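Local atomic coordinates of LP04448p (Drosophila melanogaster, PDB entry 4QMH), a protein that probably binds tubulin through its array of TOG domains, of which this is the fourth, to help drive microtubule polymerization. Residues 133-138 with 173-178. Numbering follows the deposited sequence.
Sequences EFFESE and KEDIHS
Asp175 lays its carboxylate over the turn Phe135-Glu136, with Asp175 CG 3.4 Å from Phe135 C, and so joins two parts of a TOG domain, an all-helical fold of HEAT-like repeats: helix 173-186 and the loop between helices 112-129 and 139-145. An aspartate suits this place because its short side chain, with CG anti to the backbone N (chi1 -156°), offers one oxygen to the amide of Glu138 and the other to a water. Asp175 OD1 accepts a hydrogen bond from Glu138 N at 2.9 Å, through the syn lone pair and with a bent N-H...O angle of 142°; Glu138 is the N-cap residue of helix 139-145, so the bond meets the loop just where that helix begins. The water oxygen lies 2.7 Å from Asp175 OD2 and 2.8 Å from Phe134 O, placed to donate to either and so to bridge the two segments. On the buried side, Ile176 CD1 reaches to within 3.7 Å of Phe135 CD1, an apolar contact at an oblique angle to the ring, and Leu163 touches both side chains. At the exposed margin the small Ser178 meets the extended chain of Glu138, whose CG lies 3.7 Å from Ser178 CB and 3.6 Å from Ser178 OG.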
loop_
_atom_site.group_PDB
_atom_site.type_symbol
_atom_site.label_atom_id
_atom_site.label_comp_id
_atom_site.label_asym_id
_atom_site.label_seq_id
_atom_site.Cartn_x
_atom_site.Cartn_y
_atom_site.Cartn_z
ATOM N N GLU A 133 5.679 0.113 8.258
ATOM C CA GLU A 133 4.255 0.166 8.571
ATOM C C GLU A 133 3.359 -0.491 7.534
ATOM O O GLU A 133 2.187 -0.755 7.830
ATOM C CB GLU A 133 3.784 1.605 8.817
ATOM C CG GLU A 133 4.186 2.154 10.171
ATOM C CD GLU A 133 5.660 2.465 10.227
ATOM O OE1 GLU A 133 6.270 2.654 9.151
ATOM O OE2 GLU A 133 6.211 2.531 11.337
ATOM N N PHE A 134 3.880 -0.763 6.336
ATOM C CA PHE A 134 3.081 -1.436 5.296
ATOM C C PHE A 134 2.919 -2.924 5.592
ATOM O O PHE A 134 1.997 -3.577 5.091
ATOM C CB PHE A 134 3.736 -1.314 3.916
ATOM C CG PHE A 134 3.787 0.091 3.373
ATOM C CD1 PHE A 134 2.784 1.000 3.647
ATOM C CD2 PHE A 134 4.844 0.486 2.569
ATOM C CE1 PHE A 134 2.845 2.289 3.134
ATOM C CE2 PHE A 134 4.911 1.773 2.047
ATOM C CZ PHE A 134 3.914 2.672 2.335
ATOM N N PHE A 135 3.852 -3.471 6.366
ATOM C CA PHE A 135 3.929 -4.913 6.601
ATOM C C PHE A 135 3.363 -5.279 7.968
ATOM O O PHE A 135 4.032 -5.885 8.805
ATOM C CB PHE A 135 5.375 -5.389 6.409
ATOM C CG PHE A 135 5.859 -5.218 5.002
ATOM C CD1 PHE A 135 5.536 -6.156 4.033
ATOM C CD2 PHE A 135 6.588 -4.101 4.629
ATOM C CE1 PHE A 135 5.965 -5.995 2.710
ATOM C CE2 PHE A 135 7.002 -3.924 3.312
ATOM C CZ PHE A 135 6.690 -4.883 2.350
ATOM N N GLU A 136 2.104 -4.898 8.156
ATOM C CA GLU A 136 1.380 -5.090 9.396
ATOM C C GLU A 136 -0.085 -5.348 9.093
ATOM O O GLU A 136 -0.621 -4.864 8.092
ATOM C CB GLU A 136 1.491 -3.847 10.286
ATOM C CG GLU A 136 2.924 -3.512 10.686
ATOM C CD GLU A 136 3.004 -2.735 11.997
ATOM O OE1 GLU A 136 1.956 -2.551 12.639
ATOM O OE2 GLU A 136 4.114 -2.319 12.384
ATOM N N SER A 137 -0.716 -6.123 9.968
ATOM C CA SER A 137 -2.163 -6.290 9.991
ATOM C C SER A 137 -2.755 -6.916 8.740
ATOM O O SER A 137 -3.953 -6.796 8.495
ATOM C CB SER A 137 -2.834 -4.949 10.291
ATOM O OG SER A 137 -2.382 -4.451 11.538
ATOM N N GLU A 138 -1.903 -7.593 7.972
ATOM C CA GLU A 138 -2.309 -8.298 6.757
ATOM C C GLU A 138 -2.967 -7.399 5.721
ATOM O O GLU A 138 -3.817 -7.845 4.966
ATOM C CB GLU A 138 -3.203 -9.501 7.080
ATOM C CG GLU A 138 -2.460 -10.565 7.908
ATOM C CD GLU A 138 -3.269 -11.841 8.164
ATOM O OE1 GLU A 138 -4.339 -12.034 7.550
ATOM O OE2 GLU A 138 -2.825 -12.665 8.994
ATOM N N LYS A 173 8.085 -10.655 9.886
ATOM C CA LYS A 173 8.105 -11.988 9.289
ATOM C C LYS A 173 6.717 -12.582 9.241
ATOM O O LYS A 173 6.358 -13.270 8.285
ATOM C CB LYS A 173 9.023 -12.929 10.076
ATOM C CG LYS A 173 10.487 -12.596 9.941
ATOM C CD LYS A 173 11.361 -13.576 10.719
ATOM C CE LYS A 173 11.099 -15.018 10.302
ATOM N NZ LYS A 173 11.978 -15.953 11.051
ATOM N N GLU A 174 5.932 -12.336 10.288
ATOM C CA GLU A 174 4.604 -12.911 10.362
ATOM C C GLU A 174 3.724 -12.356 9.249
ATOM O O GLU A 174 2.896 -13.078 8.691
ATOM C CB GLU A 174 3.965 -12.615 11.721
ATOM C CG GLU A 174 2.569 -13.203 11.882
ATOM C CD GLU A 174 2.498 -14.702 11.628
ATOM O OE1 GLU A 174 3.514 -15.415 11.788
ATOM O OE2 GLU A 174 1.404 -15.179 11.265
ATOM N N ASP A 175 3.872 -11.067 8.950
ATOM C CA ASP A 175 3.084 -10.490 7.868
ATOM C C ASP A 175 3.492 -11.074 6.516
ATOM O O ASP A 175 2.627 -11.332 5.668
ATOM C CB ASP A 175 3.179 -8.966 7.849
ATOM C CG ASP A 175 1.986 -8.329 7.160
ATOM O OD1 ASP A 175 0.875 -8.432 7.723
ATOM O OD2 ASP A 175 2.159 -7.729 6.080
ATOM N N ILE A 176 4.791 -11.276 6.301
ATOM C CA ILE A 176 5.226 -11.986 5.085
ATOM C C ILE A 176 4.632 -13.407 5.029
ATOM O O ILE A 176 4.156 -13.854 3.984
ATOM C CB ILE A 176 6.762 -12.014 4.949
ATOM C CG1 ILE A 176 7.335 -10.593 4.950
ATOM C CG2 ILE A 176 7.182 -12.768 3.688
ATOM C CD1 ILE A 176 6.755 -9.693 3.883
ATOM N N HIS A 177 4.630 -14.119 6.155
ATOM C CA HIS A 177 3.978 -15.426 6.198
ATOM C C HIS A 177 2.535 -15.374 5.675
ATOM O O HIS A 177 2.077 -16.296 5.007
ATOM C CB HIS A 177 3.970 -16.003 7.617
ATOM C CG HIS A 177 5.180 -16.817 7.959
ATOM N ND1 HIS A 177 5.342 -18.122 7.543
ATOM C CD2 HIS A 177 6.271 -16.520 8.703
ATOM C CE1 HIS A 177 6.488 -18.588 8.007
ATOM N NE2 HIS A 177 7.072 -17.636 8.713
ATOM N N SER A 178 1.814 -14.300 5.990
ATOM C CA SER A 178 0.422 -14.188 5.580
ATOM C C SER A 178 0.268 -14.103 4.058
ATOM O O SER A 178 -0.813 -14.364 3.533
ATOM C CB SER A 178 -0.262 -12.993 6.256
ATOM O OG SER A 178 0.174 -11.765 5.693
HETATM O O HOH W 1 0.449 -5.915 5.046
#